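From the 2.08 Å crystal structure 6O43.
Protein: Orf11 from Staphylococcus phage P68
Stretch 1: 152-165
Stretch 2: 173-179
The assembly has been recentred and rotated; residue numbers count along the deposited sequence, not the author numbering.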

ATOM      1  N   ALA A 152       1.885  -7.524 -11.417  1.00 47.63           N
ATOM      2  CA  ALA A 152       3.303  -7.439 -11.746  1.00 49.81           C
ATOM      3  C   ALA A 152       3.892  -6.113 -11.286  1.00 41.86           C
ATOM      4  O   ALA A 152       5.052  -6.057 -10.860  1.00 45.78           O
ATOM      5  N   ALA A 153       3.104  -5.035 -11.351  1.00 41.72           N
ATOM      6  CA  ALA A 153       3.599  -3.726 -10.937  1.00 47.85           C
ATOM      7  C   ALA A 153       3.967  -3.712  -9.458  1.00 43.20           C
ATOM      8  O   ALA A 153       4.958  -3.087  -9.065  1.00 43.78           O
ATOM      9  N   ALA A 154       3.181  -4.393  -8.621  1.00 40.57           N
ATOM     10  CA  ALA A 154       3.506  -4.447  -7.199  1.00 39.64           C
ATOM     11  C   ALA A 154       4.763  -5.271  -6.956  1.00 47.77           C
ATOM     12  O   ALA A 154       5.580  -4.933  -6.090  1.00 47.98           O
ATOM     13  N   THR A 155       4.938  -6.354  -7.713  1.00 45.71           N
ATOM     14  CA  THR A 155       6.153  -7.152  -7.594  1.00 45.52           C
ATOM     15  C   THR A 155       7.376  -6.349  -8.007  1.00 38.81           C
ATOM     16  O   THR A 155       8.396  -6.347  -7.310  1.00 40.58           O
ATOM     17  N   TRP A 156       7.297  -5.666  -9.153  1.00 45.20           N
ATOM     18  CA  TRP A 156       8.403  -4.820  -9.588  1.00 44.57           C
ATOM     19  C   TRP A 156       8.714  -3.743  -8.556  1.00 46.91           C
ATOM     20  O   TRP A 156       9.884  -3.484  -8.254  1.00 47.56           O
ATOM     21  N   ALA A 157       7.679  -3.102  -8.008  1.00 42.34           N
ATOM     22  CA  ALA A 157       7.906  -2.044  -7.028  1.00 48.86           C
ATOM     23  C   ALA A 157       8.650  -2.570  -5.809  1.00 46.42           C
ATOM     24  O   ALA A 157       9.512  -1.879  -5.254  1.00 54.06           O
ATOM     25  N   ALA A 158       8.337  -3.791  -5.380  1.00 44.02           N
ATOM     26  CA  ALA A 158       8.955  -4.337  -4.175  1.00 51.48           C
ATOM     27  C   ALA A 158      10.349  -4.897  -4.444  1.00 54.00           C
ATOM     28  O   ALA A 158      11.249  -4.749  -3.609  1.00 48.68           O
ATOM     29  N   TYR A 159      10.549  -5.531  -5.604  1.00 48.58           N
ATOM     30  CA  TYR A 159      11.721  -6.366  -5.838  1.00 51.43           C
ATOM     31  C   TYR A 159      12.552  -6.000  -7.063  1.00 54.12           C
ATOM     32  O   TYR A 159      13.668  -6.515  -7.194  1.00 56.04           O
ATOM     33  N   TYR A 160      12.051  -5.164  -7.966  1.00 51.46           N
ATOM     34  CA  TYR A 160      12.806  -4.798  -9.160  1.00 49.63           C
ATOM     35  C   TYR A 160      12.255  -3.491  -9.714  1.00 51.52           C
ATOM     36  O   TYR A 160      11.609  -3.482 -10.770  1.00 46.26           O
ATOM     37  N   PRO A 161      12.485  -2.373  -9.017  1.00 50.73           N
ATOM     38  CA  PRO A 161      11.832  -1.110  -9.400  1.00 47.67           C
ATOM     39  C   PRO A 161      12.133  -0.653 -10.816  1.00 48.65           C
ATOM     40  O   PRO A 161      11.345   0.120 -11.372  1.00 47.63           O
ATOM     41  N   LEU A 162      13.240  -1.092 -11.422  1.00 55.83           N
ATOM     42  CA  LEU A 162      13.464  -0.792 -12.834  1.00 55.88           C
ATOM     43  C   LEU A 162      12.289  -1.240 -13.691  1.00 51.87           C
ATOM     44  O   LEU A 162      11.963  -0.590 -14.691  1.00 48.74           O
ATOM     45  N   GLY A 163      11.642  -2.347 -13.318  1.00 48.45           N
ATOM     46  CA  GLY A 163      10.517  -2.851 -14.086  1.00 49.30           C
ATOM     47  C   GLY A 163       9.361  -1.879 -14.194  1.00 54.15           C
ATOM     48  O   GLY A 163       8.526  -2.022 -15.094  1.00 46.21           O
ATOM     49  N   LEU A 164       9.289  -0.894 -13.294  1.00 44.09           N
ATOM     50  CA  LEU A 164       8.226   0.103 -13.358  1.00 55.18           C
ATOM     51  C   LEU A 164       8.412   1.069 -14.522  1.00 50.27           C
ATOM     52  O   LEU A 164       7.433   1.677 -14.967  1.00 51.37           O
ATOM     53  N   LYS A 165       9.635   1.220 -15.026  1.00 52.84           N
ATOM     54  CA  LYS A 165       9.904   2.156 -16.107  1.00 57.16           C
ATOM     55  C   LYS A 165       9.456   1.582 -17.445  1.00 63.94           C
ATOM     56  O   LYS A 165       9.604   0.385 -17.707  1.00 64.53           O
ATOM     57  N   ASN A 173       5.130   3.872 -17.741  1.00 62.36           N
ATOM     58  CA  ASN A 173       5.740   4.107 -16.440  1.00 62.14           C
ATOM     59  C   ASN A 173       4.703   3.887 -15.345  1.00 59.50           C
ATOM     60  O   ASN A 173       3.637   4.514 -15.355  1.00 58.72           O
ATOM     61  N   TYR A 174       5.005   2.990 -14.414  1.00 53.84           N
ATOM     62  CA  TYR A 174       4.172   2.757 -13.246  1.00 59.37           C
ATOM     63  C   TYR A 174       4.807   3.407 -12.023  1.00 53.42           C
ATOM     64  O   TYR A 174       6.032   3.454 -11.890  1.00 51.27           O
ATOM     65  N   GLY A 175       3.959   3.912 -11.129  1.00 50.41           N
ATOM     66  CA  GLY A 175       4.446   4.436  -9.872  1.00 48.67           C
ATOM     67  C   GLY A 175       4.845   3.330  -8.914  1.00 47.43           C
ATOM     68  O   GLY A 175       4.537   2.155  -9.113  1.00 40.58           O
ATOM     69  N   ASN A 176       5.556   3.718  -7.858  1.00 40.71           N
ATOM     70  CA  ASN A 176       5.935   2.778  -6.809  1.00 40.89           C
ATOM     71  C   ASN A 176       5.190   3.134  -5.529  1.00 49.62           C
ATOM     72  O   ASN A 176       5.572   4.089  -4.833  1.00 45.92           O
ATOM     73  N   PRO A 177       4.125   2.409  -5.176  1.00 44.38           N
ATOM     74  CA  PRO A 177       3.382   2.759  -3.954  1.00 48.35           C
ATOM     75  C   PRO A 177       4.191   2.554  -2.686  1.00 44.47           C
ATOM     76  O   PRO A 177       3.994   3.295  -1.715  1.00 47.13           O
ATOM     77  N   PHE A 178       5.100   1.578  -2.669  1.00 45.03           N
ATOM     78  CA  PHE A 178       5.877   1.315  -1.463  1.00 44.12           C
ATOM     79  C   PHE A 178       6.881   2.430  -1.198  1.00 50.60           C
ATOM     80  O   PHE A 178       7.028   2.882  -0.056  1.00 44.95           O
ATOM     81  N   LEU A 179       7.582   2.888  -2.237  1.00 45.61           N
ATOM     82  CA  LEU A 179       8.514   3.995  -2.058  1.00 44.60           C
ATOM     83  C   LEU A 179       7.776   5.283  -1.716  1.00 49.97           C
ATOM     84  O   LEU A 179       8.152   5.997  -0.779  1.00 57.43           O
TER

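The contact between the two stretches buries 520 Å² and is built chiefly round Tyr 174, Leu 164 and Phe 178. Tyr 174 points toward the first stretch with chi1 in the m well (-58°) and chi2 at -88°. Ala 153 CB lies over one face of its ring, 4.3 Å from Tyr 174 CD1, while Tyr 174 CE2 approaches the edge of the indole at 4.0 Å from Trp 156 CZ3. The CA-to-CB bond of Trp 156 runs sideways, but its m rotamer (-62°) brings the end of the side chain to the tyrosine. Beside this packing the backbones are joined: Tyr 174 N donates a short, nearly linear hydrogen bond to Leu 164 O (2.8 Å, 170°), and Asn 173 CA makes a CA-H...O contact with Leu 164 O at 3.3 Å.

Leu 164, in the mt rotamer, packs against the extended segment that leads into the helix beginning at Pro 177. Its CD2 lies 3.9 Å from Tyr 174 CB, and its CD1 lies 3.5 Å from Asn 176 CB.

Phe 178 (chi1 -48°, m) packs its ring against the alanine-rich helix. Its CD2 is 3.5 Å from Ala 157 CB and its CE2 3.8 Å from Ala 158 CB; the ring edge also meets the backbone, with CE2 3.2 Å from Ala 154 O.

Between these clusters, buried Asn 176 adopts chi1 t (-173°) and uses both ends of its amide. Its ND2 donates to Ala 157 O (3.2 Å, 136°), a carbonyl near the end of the helix, while its OD1 accepts from Leu 179 N (3.0 Å), capping the helix that begins at Pro 177. At the exposed margin, one water accepts from Lys 165 NZ (2.9 Å) and donates weakly to Asn 173 OD1 (3.4 Å), bridging the two side chains.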

ATOM      1  CB  ALA A 152       3.508  -7.631 -13.251  1.00 46.43           C
ATOM      2  CB  ALA A 153       2.559  -2.644 -11.238  1.00 43.57           C
ATOM      3  CB  ALA A 154       2.326  -5.018  -6.413  1.00 39.99           C
ATOM      4  CB  THR A 155       6.033  -8.421  -8.436  1.00 41.85           C
ATOM      5  OG1 THR A 155       5.102  -9.311  -7.810  1.00 38.49           O
ATOM      6  CG2 THR A 155       7.399  -9.105  -8.573  1.00 32.57           C
ATOM      7  CB  TRP A 156       8.078  -4.183 -10.938  1.00 46.61           C
ATOM      8  CG  TRP A 156       7.887  -5.165 -12.048  1.00 46.68           C
ATOM      9  CD1 TRP A 156       8.468  -6.399 -12.174  1.00 48.42           C
ATOM     10  CD2 TRP A 156       7.052  -4.997 -13.198  1.00 46.10           C
ATOM     11  NE1 TRP A 156       8.046  -7.003 -13.333  1.00 45.26           N
ATOM     12  CE2 TRP A 156       7.176  -6.164 -13.980  1.00 48.07           C
ATOM     13  CE3 TRP A 156       6.213  -3.970 -13.646  1.00 49.09           C
ATOM     14  CZ2 TRP A 156       6.489  -6.334 -15.178  1.00 42.47           C
ATOM     15  CZ3 TRP A 156       5.534  -4.142 -14.839  1.00 49.15           C
ATOM     16  CH2 TRP A 156       5.676  -5.315 -15.591  1.00 42.75           C
ATOM     17  CB  ALA A 157       6.578  -1.413  -6.606  1.00 41.06           C
ATOM     18  CB  ALA A 158       8.061  -5.425  -3.576  1.00 45.06           C
ATOM     19  CB  TYR A 159      11.297  -7.836  -5.973  1.00 51.59           C
ATOM     20  CG  TYR A 159      10.802  -8.467  -4.692  1.00 46.51           C
ATOM     21  CD1 TYR A 159      11.510  -8.322  -3.501  1.00 50.48           C
ATOM     22  CD2 TYR A 159       9.628  -9.209  -4.673  1.00 43.85           C
ATOM     23  CE1 TYR A 159      11.061  -8.908  -2.327  1.00 54.56           C
ATOM     24  CE2 TYR A 159       9.173  -9.797  -3.510  1.00 47.11           C
ATOM     25  CZ  TYR A 159       9.891  -9.646  -2.343  1.00 48.06           C
ATOM     26  OH  TYR A 159       9.434 -10.233  -1.184  1.00 52.05           O
ATOM     27  CB  TYR A 160      12.741  -5.912 -10.209  1.00 51.44           C
ATOM     28  CG  TYR A 160      13.684  -5.716 -11.380  1.00 56.91           C
ATOM     29  CD1 TYR A 160      15.061  -5.803 -11.214  1.00 59.45           C
ATOM     30  CD2 TYR A 160      13.195  -5.456 -12.656  1.00 50.96           C
ATOM     31  CE1 TYR A 160      15.924  -5.630 -12.283  1.00 54.44           C
ATOM     32  CE2 TYR A 160      14.051  -5.280 -13.727  1.00 48.94           C
ATOM     33  CZ  TYR A 160      15.411  -5.368 -13.533  1.00 50.70           C
ATOM     34  OH  TYR A 160      16.263  -5.193 -14.595  1.00 56.34           O
ATOM     35  CB  PRO A 161      12.370  -0.114  -8.361  1.00 54.09           C
ATOM     36  CG  PRO A 161      12.705  -0.961  -7.170  1.00 50.91           C
ATOM     37  CD  PRO A 161      13.231  -2.249  -7.752  1.00 45.03           C
ATOM     38  CB  LEU A 162      14.748  -1.459 -13.332  1.00 59.67           C
ATOM     39  CG  LEU A 162      16.093  -0.834 -12.960  1.00 59.65           C
ATOM     40  CD1 LEU A 162      17.218  -1.603 -13.634  1.00 58.61           C
ATOM     41  CD2 LEU A 162      16.133   0.633 -13.354  1.00 64.92           C
ATOM     42  CB  LEU A 164       8.152   0.882 -12.041  1.00 50.21           C
ATOM     43  CG  LEU A 164       7.969   0.088 -10.745  1.00 47.83           C
ATOM     44  CD1 LEU A 164       8.127   0.996  -9.529  1.00 47.88           C
ATOM     45  CD2 LEU A 164       6.617  -0.609 -10.713  1.00 44.88           C
ATOM     46  CB  LYS A 165      11.393   2.499 -16.159  1.00 68.27           C
ATOM     47  CG  LYS A 165      11.936   3.127 -14.881  1.00 67.11           C
ATOM     48  CD  LYS A 165      13.442   3.357 -14.952  1.00 70.13           C
ATOM     49  CE  LYS A 165      13.782   4.784 -15.375  1.00 80.40           C
ATOM     50  NZ  LYS A 165      13.516   5.038 -16.821  1.00 87.35           N
ATOM     51  CB  ASN A 173       6.314   5.521 -16.363  1.00 61.57           C
ATOM     52  CG  ASN A 173       7.453   5.741 -17.340  1.00 70.36           C
ATOM     53  OD1 ASN A 173       8.334   4.893 -17.485  1.00 64.33           O
ATOM     54  ND2 ASN A 173       7.437   6.882 -18.021  1.00 76.00           N
ATOM     55  CB  TYR A 174       3.982   1.260 -12.985  1.00 52.09           C
ATOM     56  CG  TYR A 174       3.374   0.484 -14.133  1.00 52.21           C
ATOM     57  CD1 TYR A 174       1.996   0.360 -14.264  1.00 59.98           C
ATOM     58  CD2 TYR A 174       4.179  -0.135 -15.079  1.00 54.06           C
ATOM     59  CE1 TYR A 174       1.437  -0.354 -15.311  1.00 60.66           C
ATOM     60  CE2 TYR A 174       3.631  -0.852 -16.127  1.00 57.89           C
ATOM     61  CZ  TYR A 174       2.258  -0.959 -16.239  1.00 63.51           C
ATOM     62  OH  TYR A 174       1.709  -1.671 -17.282  1.00 58.74           O
ATOM     63  CB  ASN A 176       7.448   2.792  -6.574  1.00 40.86           C
ATOM     64  CG  ASN A 176       7.901   1.701  -5.615  1.00 48.19           C
ATOM     65  OD1 ASN A 176       7.158   1.299  -4.716  1.00 43.27           O
ATOM     66  ND2 ASN A 176       9.122   1.212  -5.807  1.00 45.78           N
ATOM     67  CB  PRO A 177       2.160   1.831  -4.005  1.00 40.16           C
ATOM     68  CG  PRO A 177       2.613   0.658  -4.846  1.00 40.11           C
ATOM     69  CD  PRO A 177       3.549   1.243  -5.870  1.00 45.29           C
ATOM     70  CB  PHE A 178       6.584  -0.034  -1.574  1.00 40.24           C
ATOM     71  CG  PHE A 178       5.688  -1.150  -2.034  1.00 40.64           C
ATOM     72  CD1 PHE A 178       4.532  -1.459  -1.335  1.00 40.01           C
ATOM     73  CD2 PHE A 178       6.009  -1.898  -3.157  1.00 47.15           C
ATOM     74  CE1 PHE A 178       3.704  -2.487  -1.754  1.00 43.26           C
ATOM     75  CE2 PHE A 178       5.187  -2.930  -3.582  1.00 38.58           C
ATOM     76  CZ  PHE A 178       4.032  -3.225  -2.878  1.00 45.03           C
ATOM     77  CB  LEU A 179       9.366   4.179  -3.313  1.00 47.64           C
ATOM     78  CG  LEU A 179      10.399   5.309  -3.240  1.00 49.95           C
ATOM     79  CD1 LEU A 179      11.334   5.101  -2.058  1.00 49.25           C
ATOM     80  CD2 LEU A 179      11.187   5.420  -4.538  1.00 55.67           C
TER
HETATM   81  O   HOH W   1      11.486   4.769 -18.822  1.00 64.66           O